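PDB 4G3V: transcriptional regulator nlh2 from Aquifex aeolicus, which is probably a sigma54-dependent transcriptional activator, whose GAF domain, present here in an inactive state, is likely to regulate its activity. Local coordinates for residues I105-A118 against V129-L142. Numbering follows the deposited sequence.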
loop_
_atom_site.group_PDB
_atom_site.type_symbol
_atom_site.label_atom_id
_atom_site.label_comp_id
_atom_site.label_asym_id
_atom_site.label_seq_id
_atom_site.Cartn_x
_atom_site.Cartn_y
_atom_site.Cartn_z
ATOM N N ILE A 105 24.329 -10.481 11.993
ATOM C CA ILE A 105 24.484 -9.877 10.674
ATOM C C ILE A 105 25.346 -8.636 10.786
ATOM O O ILE A 105 25.983 -8.229 9.819
ATOM C CB ILE A 105 23.137 -9.503 10.018
ATOM C CG1 ILE A 105 23.374 -8.892 8.635
ATOM C CG2 ILE A 105 22.354 -8.521 10.888
ATOM C CD1 ILE A 105 22.093 -8.539 7.889
ATOM N N GLY A 106 25.367 -8.039 11.975
ATOM C CA GLY A 106 26.138 -6.832 12.206
ATOM C C GLY A 106 27.496 -6.805 11.530
ATOM O O GLY A 106 27.830 -5.850 10.831
ATOM N N ARG A 107 28.288 -7.854 11.735
ATOM C CA ARG A 107 29.663 -7.878 11.238
ATOM C C ARG A 107 29.725 -7.897 9.714
ATOM O O ARG A 107 30.768 -7.617 9.129
ATOM C CB ARG A 107 30.396 -9.096 11.786
ATOM C CG ARG A 107 29.913 -10.405 11.206
ATOM C CD ARG A 107 30.704 -11.580 11.766
ATOM N NE ARG A 107 30.981 -12.567 10.731
ATOM C CZ ARG A 107 30.055 -13.352 10.193
ATOM N NH1 ARG A 107 28.788 -13.262 10.590
ATOM N NH2 ARG A 107 30.390 -14.220 9.253
ATOM N N LEU A 108 28.606 -8.240 9.082
ATOM C CA LEU A 108 28.516 -8.274 7.623
ATOM C C LEU A 108 28.028 -6.943 7.043
ATOM O O LEU A 108 28.226 -6.668 5.858
ATOM C CB LEU A 108 27.579 -9.401 7.179
ATOM C CG LEU A 108 27.363 -9.499 5.667
ATOM C CD1 LEU A 108 28.696 -9.706 4.935
ATOM C CD2 LEU A 108 26.383 -10.618 5.333
ATOM N N LEU A 109 27.388 -6.128 7.879
ATOM C CA LEU A 109 26.912 -4.813 7.461
ATOM C C LEU A 109 28.050 -3.800 7.396
ATOM O O LEU A 109 29.038 -3.920 8.124
ATOM C CB LEU A 109 25.867 -4.296 8.450
ATOM C CG LEU A 109 24.626 -5.153 8.674
ATOM C CD1 LEU A 109 23.661 -4.457 9.631
ATOM C CD2 LEU A 109 23.952 -5.449 7.348
ATOM N N THR A 110 27.907 -2.811 6.514
ATOM C CA THR A 110 28.773 -1.633 6.506
ATOM C C THR A 110 28.141 -0.559 7.373
ATOM O O THR A 110 27.045 -0.743 7.894
ATOM C CB THR A 110 28.923 -1.038 5.099
ATOM O OG1 THR A 110 27.723 -0.339 4.745
ATOM C CG2 THR A 110 29.212 -2.128 4.070
ATOM N N GLU A 111 28.820 0.572 7.512
ATOM C CA GLU A 111 28.288 1.666 8.312
ATOM C C GLU A 111 27.135 2.378 7.599
ATOM O O GLU A 111 26.389 3.137 8.219
ATOM C CB GLU A 111 29.393 2.670 8.647
ATOM C CG GLU A 111 28.934 3.787 9.576
ATOM C CD GLU A 111 30.079 4.643 10.070
ATOM O OE1 GLU A 111 31.211 4.117 10.194
ATOM O OE2 GLU A 111 29.846 5.844 10.334
ATOM N N LYS A 112 26.977 2.120 6.304
ATOM C CA LYS A 112 25.924 2.774 5.529
ATOM C C LYS A 112 24.592 2.030 5.610
ATOM O O LYS A 112 23.545 2.586 5.270
ATOM C CB LYS A 112 26.357 2.930 4.072
ATOM C CG LYS A 112 27.669 3.690 3.924
ATOM C CD LYS A 112 27.667 4.585 2.694
ATOM C CE LYS A 112 27.687 3.782 1.405
ATOM N NZ LYS A 112 28.011 4.647 0.224
ATOM N N HIS A 113 24.619 0.781 6.069
ATOM C CA HIS A 113 23.380 0.003 6.158
ATOM C C HIS A 113 22.419 0.594 7.170
ATOM O O HIS A 113 22.803 0.907 8.298
ATOM C CB HIS A 113 23.656 -1.450 6.546
ATOM C CG HIS A 113 23.999 -2.327 5.386
ATOM N ND1 HIS A 113 25.300 -2.589 5.018
ATOM C CD2 HIS A 113 23.217 -2.987 4.503
ATOM C CE1 HIS A 113 25.304 -3.378 3.959
ATOM N NE2 HIS A 113 24.050 -3.636 3.626
ATOM N N ALA A 114 21.163 0.740 6.758
ATOM C CA ALA A 114 20.087 1.063 7.682
ATOM C C ALA A 114 19.203 -0.161 7.889
ATOM O O ALA A 114 19.172 -1.078 7.063
ATOM C CB ALA A 114 19.264 2.213 7.162
ATOM N N LEU A 115 18.479 -0.160 9.002
ATOM C CA LEU A 115 17.478 -1.171 9.279
ATOM C C LEU A 115 16.115 -0.488 9.240
ATOM O O LEU A 115 15.915 0.537 9.893
ATOM C CB LEU A 115 17.734 -1.796 10.655
ATOM C CG LEU A 115 16.869 -2.980 11.089
ATOM C CD1 LEU A 115 17.455 -3.678 12.307
ATOM C CD2 LEU A 115 15.461 -2.547 11.384
ATOM N N ILE A 116 15.190 -1.025 8.457
ATOM C CA ILE A 116 13.809 -0.542 8.505
ATOM C C ILE A 116 12.911 -1.716 8.860
ATOM O O ILE A 116 12.945 -2.749 8.199
ATOM C CB ILE A 116 13.345 0.044 7.166
ATOM C CG1 ILE A 116 14.209 1.241 6.784
ATOM C CG2 ILE A 116 11.859 0.446 7.237
ATOM C CD1 ILE A 116 13.916 1.781 5.405
ATOM N N ALA A 117 12.115 -1.548 9.906
ATOM C CA ALA A 117 11.225 -2.594 10.363
ATOM C C ALA A 117 9.823 -2.012 10.465
ATOM O O ALA A 117 9.620 -0.956 11.089
ATOM C CB ALA A 117 11.695 -3.148 11.700
ATOM N N ALA A 118 8.865 -2.684 9.835
ATOM C CA ALA A 118 7.490 -2.203 9.801
ATOM C C ALA A 118 6.541 -3.302 10.247
ATOM O O ALA A 118 6.729 -4.491 9.916
ATOM C CB ALA A 118 7.116 -1.738 8.410
ATOM N N VAL A 129 6.212 -8.739 11.568
ATOM C CA VAL A 129 7.061 -7.592 11.233
ATOM C C VAL A 129 7.850 -7.934 9.984
ATOM O O VAL A 129 8.289 -9.077 9.828
ATOM C CB VAL A 129 8.061 -7.279 12.379
ATOM C CG1 VAL A 129 9.075 -6.203 11.953
ATOM C CG2 VAL A 129 7.303 -6.890 13.664
ATOM N N ILE A 130 8.002 -6.970 9.077
ATOM C CA ILE A 130 8.949 -7.141 7.978
ATOM C C ILE A 130 10.124 -6.230 8.264
ATOM O O ILE A 130 9.943 -5.047 8.566
ATOM C CB ILE A 130 8.333 -6.850 6.601
ATOM C CG1 ILE A 130 9.413 -6.877 5.517
ATOM C CG2 ILE A 130 7.591 -5.525 6.584
ATOM C CD1 ILE A 130 8.862 -6.789 4.087
ATOM N N THR A 131 11.324 -6.806 8.198
ATOM C CA THR A 131 12.558 -6.101 8.506
ATOM C C THR A 131 13.511 -6.206 7.323
ATOM O O THR A 131 13.745 -7.304 6.791
ATOM C CB THR A 131 13.221 -6.699 9.739
ATOM O OG1 THR A 131 12.359 -6.510 10.873
ATOM C CG2 THR A 131 14.592 -6.065 10.003
ATOM N N ILE A 132 14.066 -5.076 6.917
ATOM C CA ILE A 132 15.002 -5.058 5.800
ATOM C C ILE A 132 16.266 -4.294 6.164
ATOM O O ILE A 132 16.247 -3.408 7.013
ATOM C CB ILE A 132 14.374 -4.442 4.518
ATOM C CG1 ILE A 132 14.177 -2.937 4.644
ATOM C CG2 ILE A 132 13.030 -5.083 4.207
ATOM C CD1 ILE A 132 15.271 -2.118 4.034
ATOM N N PHE A 133 17.365 -4.649 5.512
ATOM C CA PHE A 133 18.621 -3.946 5.674
ATOM C C PHE A 133 19.052 -3.439 4.298
ATOM O O PHE A 133 19.020 -4.186 3.311
ATOM C CB PHE A 133 19.679 -4.896 6.219
ATOM C CG PHE A 133 19.433 -5.337 7.631
ATOM C CD1 PHE A 133 18.589 -6.393 7.900
ATOM C CD2 PHE A 133 20.060 -4.693 8.690
ATOM C CE1 PHE A 133 18.361 -6.803 9.196
ATOM C CE2 PHE A 133 19.837 -5.093 9.983
ATOM C CZ PHE A 133 18.984 -6.159 10.239
ATOM N N LYS A 134 19.438 -2.176 4.215
ATOM C CA LYS A 134 19.825 -1.608 2.943
ATOM C C LYS A 134 20.710 -0.380 3.142
ATOM O O LYS A 134 20.494 0.395 4.066
ATOM C CB LYS A 134 18.576 -1.223 2.157
ATOM C CG LYS A 134 18.868 -0.550 0.821
ATOM C CD LYS A 134 17.572 -0.286 0.067
ATOM C CE LYS A 134 17.792 0.627 -1.122
ATOM N NZ LYS A 134 18.649 -0.019 -2.150
ATOM N N GLU A 135 21.701 -0.214 2.275
ATOM C CA GLU A 135 22.590 0.943 2.333
ATOM C C GLU A 135 21.936 2.213 1.790
ATOM O O GLU A 135 21.265 2.190 0.765
ATOM C CB GLU A 135 23.862 0.680 1.521
ATOM C CG GLU A 135 24.797 -0.357 2.105
ATOM C CD GLU A 135 26.153 -0.320 1.425
ATOM O OE1 GLU A 135 26.196 -0.010 0.216
ATOM O OE2 GLU A 135 27.174 -0.578 2.095
ATOM N N PHE A 136 22.184 3.324 2.472
ATOM C CA PHE A 136 21.718 4.636 2.047
ATOM C C PHE A 136 22.849 5.631 2.237
ATOM O O PHE A 136 23.689 5.462 3.126
ATOM C CB PHE A 136 20.530 5.088 2.881
ATOM C CG PHE A 136 19.304 4.262 2.675
ATOM C CD1 PHE A 136 18.407 4.576 1.672
ATOM C CD2 PHE A 136 19.054 3.166 3.477
ATOM C CE1 PHE A 136 17.278 3.814 1.472
ATOM C CE2 PHE A 136 17.917 2.395 3.290
ATOM C CZ PHE A 136 17.029 2.721 2.285
ATOM N N SER A 137 22.846 6.679 1.419
ATOM C CA SER A 137 23.893 7.692 1.453
ATOM C C SER A 137 23.430 9.016 2.069
ATOM O O SER A 137 24.191 9.981 2.102
ATOM C CB SER A 137 24.422 7.932 0.041
ATOM O OG SER A 137 24.994 6.745 -0.482
ATOM N N ASP A 138 22.188 9.062 2.549
ATOM C CA ASP A 138 21.679 10.239 3.258
ATOM C C ASP A 138 20.348 9.946 3.946
ATOM O O ASP A 138 19.559 9.128 3.471
ATOM C CB ASP A 138 21.520 11.427 2.307
ATOM C CG ASP A 138 20.651 11.104 1.115
ATOM O OD1 ASP A 138 19.419 11.004 1.292
ATOM O OD2 ASP A 138 21.203 10.957 0.004
ATOM N N LYS A 139 20.104 10.629 5.061
ATOM C CA LYS A 139 18.911 10.390 5.869
ATOM C C LYS A 139 17.622 10.644 5.096
ATOM O O LYS A 139 16.569 10.102 5.434
ATOM C CB LYS A 139 18.935 11.267 7.122
ATOM C CG LYS A 139 20.016 10.889 8.121
ATOM C CD LYS A 139 20.041 11.851 9.299
ATOM C CE LYS A 139 21.136 11.490 10.296
ATOM N NZ LYS A 139 21.233 12.500 11.395
ATOM N N GLU A 140 17.703 11.468 4.057
ATOM C CA GLU A 140 16.509 11.879 3.330
ATOM C C GLU A 140 15.909 10.739 2.509
ATOM O O GLU A 140 14.745 10.388 2.686
ATOM C CB GLU A 140 16.822 13.077 2.437
ATOM C CG GLU A 140 15.591 13.839 1.992
ATOM C CD GLU A 140 15.896 15.278 1.645
ATOM O OE1 GLU A 140 17.034 15.724 1.906
ATOM O OE2 GLU A 140 14.995 15.963 1.113
ATOM N N SER A 141 16.703 10.166 1.613
ATOM C CA SER A 141 16.258 9.037 0.801
ATOM C C SER A 141 15.849 7.833 1.661
ATOM O O SER A 141 15.093 6.970 1.224
ATOM C CB SER A 141 17.367 8.622 -0.167
ATOM O OG SER A 141 18.557 8.294 0.535
ATOM N N LEU A 142 16.365 7.770 2.881
ATOM C CA LEU A 142 15.984 6.712 3.803
ATOM C C LEU A 142 14.531 6.905 4.238
ATOM O O LEU A 142 13.760 5.947 4.314
ATOM C CB LEU A 142 16.919 6.710 5.012
ATOM C CG LEU A 142 16.579 5.738 6.140
ATOM C CD1 LEU A 142 16.414 4.318 5.622
ATOM C CD2 LEU A 142 17.664 5.789 7.198
#
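Thr110 OG1 gives its proton to Glu135 OE2 (2.7 Å), meeting the carboxylate on its anti side, and itself accepts from Lys112 N at 3.0 Å, which closes an ST turn. Threonine suits this tight turn because a chi1 of 75° tucks its hydroxyl back over its own backbone, where it meets both partners. Histidine suits position 113 by pairing an acceptor nitrogen with a flat ring that packs on both faces: His113 ND1 accepts from Thr110 N, Glu135 CG lies over the ring centre, 3.6 Å from the centroid, and Leu109 CD2 covers the opposite face nearer the rim. Without the imidazole, as with an alanine here, Thr110 N would probably lose its acceptor and Glu135 CG the ring face it packs on.

From here the strands run antiparallel, Ala114, Ile116 and Ala118 exchanging paired backbone bonds with Lys134, Ile132 and Ile130. On the His113 face, the wide apolar ring of buried Phe133 offers Ile105 CD1 a face for a CH-pi contact, 4.2 Å from the centroid, and Leu115 a flank to lie along, CD1 3.6 Å from Phe133 CZ. On the other face, small Ala114 leaves room for Phe136 and Leu142, and Leu142 CD1 reaches Ile116 CD1 at 3.6 Å.

This hairpin lies inside the GAF-domain sheet, between strands 44-51 and 88-90; helix 139-162 packs on the Ile116 face, and helix 76-84 on Leu115 and Ala117.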